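Local coordinates for protein origin of replication complex subunit 1B (PDB 5HH7) that binds the histone H3 tail through its BAH-PHD cassette, serves in the origin recognition complex that binds replication origins, and positively regulates a subset of genes, at residues T121-L127 / D208-L212; E66-L71 / L170-L174; K12-K18 / K138-D144. One frame throughout, in Å; residues are numbered along the deposited sequence.

Contact 1: residues T121-L127 / D208-L212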
# COMPACT_ATOMS: atom_id res chain seq x y z
N THR A 121 -4.14 4.58 9.35
CA THR A 121 -4.15 4.87 7.92
C THR A 121 -4.57 3.63 7.14
O THR A 121 -4.55 2.52 7.68
CB THR A 121 -2.78 5.35 7.41
OG1 THR A 121 -1.85 4.27 7.45
CG2 THR A 121 -2.26 6.50 8.26
N MET A 122 -4.93 3.82 5.88
CA MET A 122 -5.34 2.73 5.01
C MET A 122 -4.19 1.75 4.79
O MET A 122 -4.38 0.53 4.74
CB MET A 122 -5.83 3.30 3.68
CG MET A 122 -6.69 2.37 2.86
SD MET A 122 -7.80 3.30 1.77
CE MET A 122 -8.94 4.00 2.96
N ARG A 123 -2.98 2.29 4.67
CA ARG A 123 -1.77 1.48 4.54
C ARG A 123 -1.54 0.63 5.80
O ARG A 123 -1.19 -0.54 5.71
CB ARG A 123 -0.56 2.37 4.27
CG ARG A 123 0.78 1.75 4.66
CD ARG A 123 1.52 2.68 5.61
NE ARG A 123 1.60 2.16 6.97
CZ ARG A 123 1.71 2.91 8.06
NH1 ARG A 123 1.76 4.24 7.99
NH2 ARG A 123 1.78 2.32 9.24
N GLU A 124 -1.77 1.24 6.96
CA GLU A 124 -1.64 0.52 8.22
C GLU A 124 -2.64 -0.63 8.29
O GLU A 124 -2.29 -1.74 8.72
CB GLU A 124 -1.83 1.49 9.39
CG GLU A 124 -1.50 0.89 10.75
CD GLU A 124 -1.59 1.91 11.87
OE1 GLU A 124 -1.70 3.12 11.59
OE2 GLU A 124 -1.54 1.49 13.05
N LYS A 125 -3.86 -0.39 7.85
CA LYS A 125 -4.89 -1.42 7.83
C LYS A 125 -4.52 -2.56 6.88
O LYS A 125 -4.73 -3.73 7.20
CB LYS A 125 -6.25 -0.84 7.44
CG LYS A 125 -6.83 0.16 8.43
CD LYS A 125 -8.20 0.63 7.96
CE LYS A 125 -8.65 1.88 8.70
NZ LYS A 125 -9.94 2.40 8.19
N LEU A 126 -3.97 -2.21 5.73
CA LEU A 126 -3.56 -3.21 4.75
C LEU A 126 -2.50 -4.12 5.34
O LEU A 126 -2.61 -5.35 5.28
CB LEU A 126 -3.01 -2.55 3.48
CG LEU A 126 -2.45 -3.54 2.47
CD1 LEU A 126 -3.56 -4.44 1.92
CD2 LEU A 126 -1.71 -2.83 1.34
N LEU A 127 -1.48 -3.52 5.93
CA LEU A 127 -0.33 -4.27 6.42
C LEU A 127 -0.64 -5.06 7.69
O LEU A 127 0.14 -5.91 8.10
CB LEU A 127 0.87 -3.34 6.64
CG LEU A 127 1.36 -2.65 5.36
CD1 LEU A 127 2.56 -1.73 5.63
CD2 LEU A 127 1.71 -3.69 4.28
N ASP A 208 2.22 7.77 1.78
CA ASP A 208 1.91 6.62 2.62
C ASP A 208 1.44 5.39 1.84
O ASP A 208 1.46 4.28 2.37
CB ASP A 208 0.83 7.01 3.63
CG ASP A 208 0.79 6.08 4.82
OD1 ASP A 208 1.87 5.63 5.25
OD2 ASP A 208 -0.32 5.81 5.33
N ASP A 209 1.02 5.59 0.60
CA ASP A 209 0.36 4.53 -0.14
C ASP A 209 1.27 3.88 -1.18
O ASP A 209 0.81 3.39 -2.21
CB ASP A 209 -0.91 5.08 -0.78
CG ASP A 209 -1.86 5.66 0.26
OD1 ASP A 209 -2.24 4.92 1.19
OD2 ASP A 209 -2.18 6.86 0.18
N VAL A 210 2.57 3.86 -0.88
CA VAL A 210 3.56 3.28 -1.78
C VAL A 210 4.02 1.92 -1.27
O VAL A 210 4.43 1.79 -0.11
CB VAL A 210 4.78 4.22 -1.93
CG1 VAL A 210 5.88 3.54 -2.74
CG2 VAL A 210 4.35 5.53 -2.58
N PHE A 211 3.97 0.92 -2.13
CA PHE A 211 4.37 -0.43 -1.75
C PHE A 211 5.35 -1.02 -2.75
O PHE A 211 5.46 -0.56 -3.88
CB PHE A 211 3.15 -1.34 -1.61
CG PHE A 211 2.13 -0.82 -0.65
CD1 PHE A 211 2.24 -1.10 0.70
CD2 PHE A 211 1.07 -0.04 -1.09
CE1 PHE A 211 1.30 -0.61 1.60
CE2 PHE A 211 0.14 0.45 -0.20
CZ PHE A 211 0.25 0.17 1.14
N LEU A 212 6.06 -2.05 -2.31
CA LEU A 212 7.00 -2.77 -3.15
C LEU A 212 6.40 -4.11 -3.54
O LEU A 212 5.85 -4.82 -2.69
CB LEU A 212 8.30 -3.03 -2.38
CG LEU A 212 9.22 -4.10 -2.97
CD1 LEU A 212 9.86 -3.61 -4.24
CD2 LEU A 212 10.28 -4.54 -1.95
O HOH W 1 -2.59 5.29 3.78
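The backbones of R123 and D209 come closest, with CA atoms 6.0 Å apart, where the start of helix 122-127 passes the turn that leads into strand 210-212. The short helix and strand run roughly the same way, their axes 29° apart, but stay 10.8 Å from each other, so side chains must fill the gap. D208 reaches across with CG anti to its backbone N (chi1 -160°), and each carboxylate oxygen accepts, on its syn side, from a residue of 121-127. OD2 accepts from T121 OG1 at 3.0 Å. OD1 receives R123 NH1 at 3.1 Å in a nearly straight salt bridge (172° at the hydrogen) lying in the guanidinium plane, although the two flat groups stand almost perpendicular. T121 is the N-cap of the helix: its OG1 also accepts from E124 N at 3.1 Å, so one hydroxyl ties the helix start to D208. Both segments belong to the BAH domain, whose strand 210-218 is part of its large curved sheet, and D208 closes an experimentally defined H3-binding region; its backbone N is hydrogen-bonded to the bound peptide, so the buried charge cluster adjoins the peptide site. R172 supplies a second salt bridge to D208 OD1, and E51 one to R123 NH1. A water bridges R123 N, D208 OD2 and D209 OD1, the last of which is also bonded to Y33. Farther along the helix, at L126 and L127, the contact turns apolar. L126 lays CD2 over one face of the F211 ring, 4.0 Å from its centroid. R123 CG approaches the same ring obliquely, 3.9 Å from F211 CZ, and L127 CD2 arrives obliquely at F211 CE1.

Contact 2: residues E66-L71 / L170-L174. With ZN (zinc ion), chain D.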
# COMPACT_ATOMS: atom_id res chain seq x y z
N GLU A 66 9.90 8.47 8.17
CA GLU A 66 9.24 7.22 8.48
C GLU A 66 10.28 6.17 8.86
O GLU A 66 11.29 6.00 8.17
CB GLU A 66 8.46 6.76 7.26
CG GLU A 66 7.80 5.40 7.37
CD GLU A 66 6.95 5.09 6.15
OE1 GLU A 66 7.47 4.43 5.22
OE2 GLU A 66 5.78 5.51 6.12
N CYS A 67 10.04 5.47 9.96
CA CYS A 67 10.95 4.42 10.39
C CYS A 67 10.79 3.19 9.51
O CYS A 67 9.67 2.75 9.26
CB CYS A 67 10.70 4.05 11.85
SG CYS A 67 11.58 2.57 12.36
N ASP A 68 11.91 2.64 9.02
CA ASP A 68 11.89 1.45 8.18
C ASP A 68 11.17 0.27 8.84
O ASP A 68 10.59 -0.56 8.15
CB ASP A 68 13.32 1.00 7.83
CG ASP A 68 14.00 1.93 6.86
OD1 ASP A 68 13.30 2.75 6.24
OD2 ASP A 68 15.24 1.82 6.71
N ASP A 69 11.23 0.20 10.17
CA ASP A 69 10.71 -0.95 10.89
C ASP A 69 9.26 -0.81 11.34
O ASP A 69 8.39 -1.57 10.90
CB ASP A 69 11.61 -1.30 12.09
CG ASP A 69 12.89 -2.00 11.67
OD1 ASP A 69 12.99 -2.38 10.48
OD2 ASP A 69 13.78 -2.19 12.53
N CYS A 70 9.00 0.17 12.20
CA CYS A 70 7.67 0.35 12.77
C CYS A 70 6.77 1.22 11.89
O CYS A 70 5.57 1.31 12.13
CB CYS A 70 7.76 0.94 14.18
SG CYS A 70 7.93 2.75 14.21
N LEU A 71 7.37 1.87 10.89
CA LEU A 71 6.65 2.78 10.00
C LEU A 71 6.01 3.98 10.70
O LEU A 71 5.14 4.65 10.15
CB LEU A 71 5.60 2.03 9.17
CG LEU A 71 6.17 1.01 8.17
CD1 LEU A 71 5.05 0.38 7.35
CD2 LEU A 71 7.18 1.68 7.26
N LEU A 170 10.79 -6.42 3.04
CA LEU A 170 10.63 -5.05 3.51
C LEU A 170 9.24 -4.89 4.10
O LEU A 170 8.32 -5.64 3.76
CB LEU A 170 10.85 -4.04 2.37
CG LEU A 170 12.24 -4.04 1.72
CD1 LEU A 170 12.45 -2.75 0.93
CD2 LEU A 170 13.34 -4.23 2.74
N LYS A 171 9.07 -3.92 4.99
CA LYS A 171 7.79 -3.71 5.66
C LYS A 171 6.67 -3.31 4.70
O LYS A 171 5.50 -3.62 4.94
CB LYS A 171 7.92 -2.69 6.79
CG LYS A 171 8.68 -3.23 8.00
CD LYS A 171 7.93 -4.38 8.64
CE LYS A 171 8.66 -4.91 9.87
NZ LYS A 171 7.85 -5.92 10.61
N ARG A 172 7.02 -2.62 3.62
CA ARG A 172 6.02 -2.21 2.63
C ARG A 172 5.92 -3.18 1.45
O ARG A 172 5.40 -2.81 0.39
CB ARG A 172 6.31 -0.79 2.13
CG ARG A 172 6.02 0.29 3.16
CD ARG A 172 6.40 1.68 2.65
NE ARG A 172 5.86 2.73 3.50
CZ ARG A 172 4.63 3.24 3.38
NH1 ARG A 172 4.23 4.20 4.20
NH2 ARG A 172 3.81 2.77 2.45
N GLU A 173 6.38 -4.41 1.64
CA GLU A 173 6.41 -5.38 0.55
C GLU A 173 5.13 -6.21 0.44
O GLU A 173 4.60 -6.68 1.44
CB GLU A 173 7.63 -6.30 0.65
CG GLU A 173 7.77 -7.25 -0.54
CD GLU A 173 9.09 -8.00 -0.55
OE1 GLU A 173 9.82 -7.95 0.46
OE2 GLU A 173 9.40 -8.64 -1.59
N LEU A 174 4.65 -6.36 -0.80
CA LEU A 174 3.49 -7.20 -1.09
C LEU A 174 3.88 -8.25 -2.11
O LEU A 174 4.83 -8.06 -2.88
CB LEU A 174 2.37 -6.35 -1.69
CG LEU A 174 1.89 -5.14 -0.87
CD1 LEU A 174 0.90 -4.32 -1.67
CD2 LEU A 174 1.28 -5.61 0.45
ZN ZN D . 10.52 2.37 14.69
O HOH W 2 11.29 -2.27 5.82
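K171, R172 and L71 bury the most surface where a zinc-binding loop of the PHD finger meets a type I beta turn, L170 to E173, of the BAH domain. R172 grips E66 side-on with two nitrogens: NE donates to OE1 at 2.9 Å and NH1 to OE2 at 2.8 Å, with N-H...O angles of 158° and 168°. Both acceptors are met on their syn sides, and guanidinium and carboxylate are nearly coplanar, 15° apart. E66 OE2 also makes a salt bridge to a basic side chain of the bound peptide; the pair thus links the domain interface to H3 recognition. CG of K171, anti to the carbonyl carbon, lies 3.3 Å from D68 O and 3.4 Å from D69 O, and the bend at the next bond keeps CD and CE along D69 O. L71 touches both K171 and R172: CD1 meets K171 CB, and CD2 lies 4.1 Å from R172 NE, oblique to the guanidinium. The loop itself is held by zinc, coordinated by C67 and C70 together with C93 and C96, and C67 SG accepts from D69 N. A water joins the two backbones, donating to D68 O at 3.0 Å and accepting from K171 N at 2.9 Å.

Contact 3: residues K12-K18 / K138-D144; sequences KRVYYNK and KLWKEVD
Strands 13-16 and 138-142 pair antiparallel, their axes 4.5 Å apart at closest and their directions 145° apart, with V14 and K141 forming a hydrogen-bonded pair: V14 N donates to K141 O at 3.1 Å and K141 N to V14 O at 3.0 Å. V143 N to K12 O continues the ladder beyond one end of the pair and Y16 N to L139 O beyond the other. R13, Y15, W140 and E142 share one face. There the R13 chain, extended from CG to NE, crosses the W140 indole: CD lies over the five-membered ring, 3.6 Å from its centroid, and the guanidinium stacks flat farther out, planes 15° apart, with CZ 3.3 Å from W140 CZ2 in an off-centre cation-pi contact. The backbone ladder adds the N-terminal strand at an edge of the BAH sheet, next to the long strand 132-142, far from the zinc and peptide sites. Two in-plane bonds help to hold the two flat groups: R13 NH1 donates to Y15 OH at 2.8 Å, and W140 NE1 to E142 OE1 at 3.0 Å. A salt bridge to D182 engages R13 NH2, and a water spans R13 NE and E142 OE2. W140 CB lies over one face of the Y15 ring, 4.0 Å from that ring's centroid. On the other face, with V14 and K141, the Y16 ring presents its edge to K141 CB; V14 CG2 meets V143 CG2.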
# COMPACT_ATOMS: atom_id res chain seq x y z
N LYS A 12 -23.83 -10.04 -21.86
CA LYS A 12 -24.15 -9.95 -20.44
C LYS A 12 -23.14 -9.05 -19.74
O LYS A 12 -23.42 -8.47 -18.68
CB LYS A 12 -24.16 -11.35 -19.80
CG LYS A 12 -24.91 -11.43 -18.47
CD LYS A 12 -25.00 -12.86 -17.96
CE LYS A 12 -25.64 -13.77 -19.00
NZ LYS A 12 -26.91 -13.22 -19.54
N ARG A 13 -21.96 -8.91 -20.35
CA ARG A 13 -20.93 -8.01 -19.85
C ARG A 13 -20.37 -7.12 -20.96
O ARG A 13 -20.17 -7.58 -22.08
CB ARG A 13 -19.78 -8.79 -19.22
CG ARG A 13 -20.11 -9.53 -17.94
CD ARG A 13 -18.86 -10.19 -17.39
NE ARG A 13 -19.09 -10.89 -16.13
CZ ARG A 13 -18.14 -11.50 -15.43
NH1 ARG A 13 -16.89 -11.49 -15.88
NH2 ARG A 13 -18.43 -12.12 -14.29
N VAL A 14 -20.12 -5.86 -20.63
CA VAL A 14 -19.40 -4.96 -21.53
C VAL A 14 -18.08 -4.57 -20.87
O VAL A 14 -18.06 -3.85 -19.88
CB VAL A 14 -20.21 -3.70 -21.85
CG1 VAL A 14 -19.39 -2.73 -22.69
CG2 VAL A 14 -21.51 -4.06 -22.55
N TYR A 15 -16.98 -5.07 -21.43
CA TYR A 15 -15.66 -4.83 -20.85
C TYR A 15 -15.07 -3.50 -21.31
O TYR A 15 -15.31 -3.05 -22.43
CB TYR A 15 -14.70 -5.98 -21.20
CG TYR A 15 -14.92 -7.23 -20.39
CD1 TYR A 15 -15.77 -8.24 -20.85
CD2 TYR A 15 -14.29 -7.42 -19.17
CE1 TYR A 15 -15.97 -9.39 -20.10
CE2 TYR A 15 -14.48 -8.56 -18.42
CZ TYR A 15 -15.33 -9.55 -18.90
OH TYR A 15 -15.53 -10.69 -18.15
N TYR A 16 -14.30 -2.87 -20.42
CA TYR A 16 -13.69 -1.58 -20.70
C TYR A 16 -12.20 -1.60 -20.37
O TYR A 16 -11.77 -2.28 -19.44
CB TYR A 16 -14.35 -0.48 -19.87
CG TYR A 16 -15.79 -0.20 -20.23
CD1 TYR A 16 -16.12 0.63 -21.29
CD2 TYR A 16 -16.83 -0.76 -19.50
CE1 TYR A 16 -17.43 0.89 -21.62
CE2 TYR A 16 -18.15 -0.51 -19.82
CZ TYR A 16 -18.45 0.32 -20.88
OH TYR A 16 -19.76 0.58 -21.20
N ASN A 17 -11.42 -0.84 -21.13
CA ASN A 17 -10.02 -0.63 -20.77
C ASN A 17 -9.93 0.31 -19.58
O ASN A 17 -9.07 0.16 -18.72
CB ASN A 17 -9.22 -0.08 -21.95
CG ASN A 17 -7.82 0.33 -21.55
OD1 ASN A 17 -6.96 -0.52 -21.30
ND2 ASN A 17 -7.58 1.63 -21.49
N LYS A 18 -10.83 1.29 -19.54
CA LYS A 18 -10.91 2.19 -18.40
C LYS A 18 -12.32 2.71 -18.14
O LYS A 18 -13.14 2.80 -19.04
CB LYS A 18 -9.92 3.35 -18.55
CG LYS A 18 -10.15 4.25 -19.74
CD LYS A 18 -9.13 5.37 -19.77
CE LYS A 18 -9.30 6.26 -20.99
NZ LYS A 18 -9.13 5.50 -22.26
N LYS A 138 -9.56 -6.73 -14.97
CA LYS A 138 -10.59 -6.37 -15.93
C LYS A 138 -11.53 -5.34 -15.31
O LYS A 138 -11.60 -5.22 -14.09
CB LYS A 138 -11.41 -7.60 -16.34
CG LYS A 138 -10.60 -8.73 -16.97
CD LYS A 138 -10.10 -8.37 -18.36
CE LYS A 138 -9.46 -9.57 -19.03
NZ LYS A 138 -8.40 -10.17 -18.18
N LEU A 139 -12.24 -4.60 -16.16
CA LEU A 139 -13.33 -3.74 -15.73
C LEU A 139 -14.52 -3.98 -16.65
O LEU A 139 -14.35 -4.09 -17.87
CB LEU A 139 -12.94 -2.26 -15.81
CG LEU A 139 -11.79 -1.74 -14.96
CD1 LEU A 139 -10.65 -1.30 -15.86
CD2 LEU A 139 -12.26 -0.59 -14.07
N TRP A 140 -15.72 -4.06 -16.09
CA TRP A 140 -16.90 -4.23 -16.93
C TRP A 140 -18.18 -3.71 -16.30
O TRP A 140 -18.29 -3.56 -15.09
CB TRP A 140 -17.08 -5.69 -17.35
CG TRP A 140 -17.65 -6.58 -16.28
CD1 TRP A 140 -18.98 -6.83 -16.05
CD2 TRP A 140 -16.92 -7.35 -15.32
NE1 TRP A 140 -19.11 -7.71 -14.99
CE2 TRP A 140 -17.86 -8.04 -14.53
CE3 TRP A 140 -15.56 -7.52 -15.05
CZ2 TRP A 140 -17.48 -8.89 -13.49
CZ3 TRP A 140 -15.18 -8.36 -14.02
CH2 TRP A 140 -16.14 -9.03 -13.25
N LYS A 141 -19.15 -3.43 -17.17
CA LYS A 141 -20.50 -3.10 -16.73
C LYS A 141 -21.36 -4.34 -16.91
O LYS A 141 -21.40 -4.94 -17.98
CB LYS A 141 -21.06 -1.95 -17.56
CG LYS A 141 -22.45 -1.50 -17.14
CD LYS A 141 -22.92 -0.29 -17.93
CE LYS A 141 -22.98 -0.59 -19.42
NZ LYS A 141 -23.48 0.57 -20.20
N GLU A 142 -22.04 -4.74 -15.83
CA GLU A 142 -22.95 -5.87 -15.88
C GLU A 142 -24.21 -5.42 -16.62
O GLU A 142 -24.88 -4.48 -16.21
CB GLU A 142 -23.29 -6.32 -14.46
CG GLU A 142 -24.03 -7.65 -14.37
CD GLU A 142 -23.11 -8.85 -14.56
OE1 GLU A 142 -21.88 -8.70 -14.44
OE2 GLU A 142 -23.64 -9.96 -14.82
N VAL A 143 -24.53 -6.09 -17.73
CA VAL A 143 -25.63 -5.67 -18.59
C VAL A 143 -27.00 -5.75 -17.91
O VAL A 143 -27.85 -4.88 -18.12
CB VAL A 143 -25.64 -6.47 -19.93
CG1 VAL A 143 -26.95 -6.28 -20.68
CG2 VAL A 143 -24.46 -6.05 -20.80
N ASP A 144 -27.20 -6.77 -17.09
CA ASP A 144 -28.49 -6.98 -16.42
C ASP A 144 -28.92 -5.82 -15.52
O ASP A 144 -30.11 -5.50 -15.45
CB ASP A 144 -28.48 -8.29 -15.62
CG ASP A 144 -28.45 -9.52 -16.51
OD1 ASP A 144 -28.76 -9.40 -17.71
OD2 ASP A 144 -28.13 -10.61 -16.00
O HOH W 3 -21.94 -11.51 -15.77
O HOH W 4 -20.77 -10.88 -12.25
O HOH W 5 -11.58 -5.13 -18.90

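Contacts 1 and 2 adjoin, with centres 9 Å apart: R172 NH2 reaches from the turn 170-174 to V210 O, and L174 N lies within probable hydrogen-bonding distance of L212 O. Contact 3 is remote, its centre 29 Å from that of contact 1 and 37 Å from that of contact 2, on the opposite side of the chain's centre from contact 2. Along the chain the first segments come in the order 12-18, 66-71, 121-127 and the second in the order 138-144, 170-174, 208-212, so the three contacts interlace along the chain. Strands 132-142 and 210-218 place contacts 3 and 1 on one BAH sheet. Contact 2 joins that domain to the PHD finger, consistent with a composite H3-binding surface, since the bound peptide reaches residues of both contacts 1 and 2.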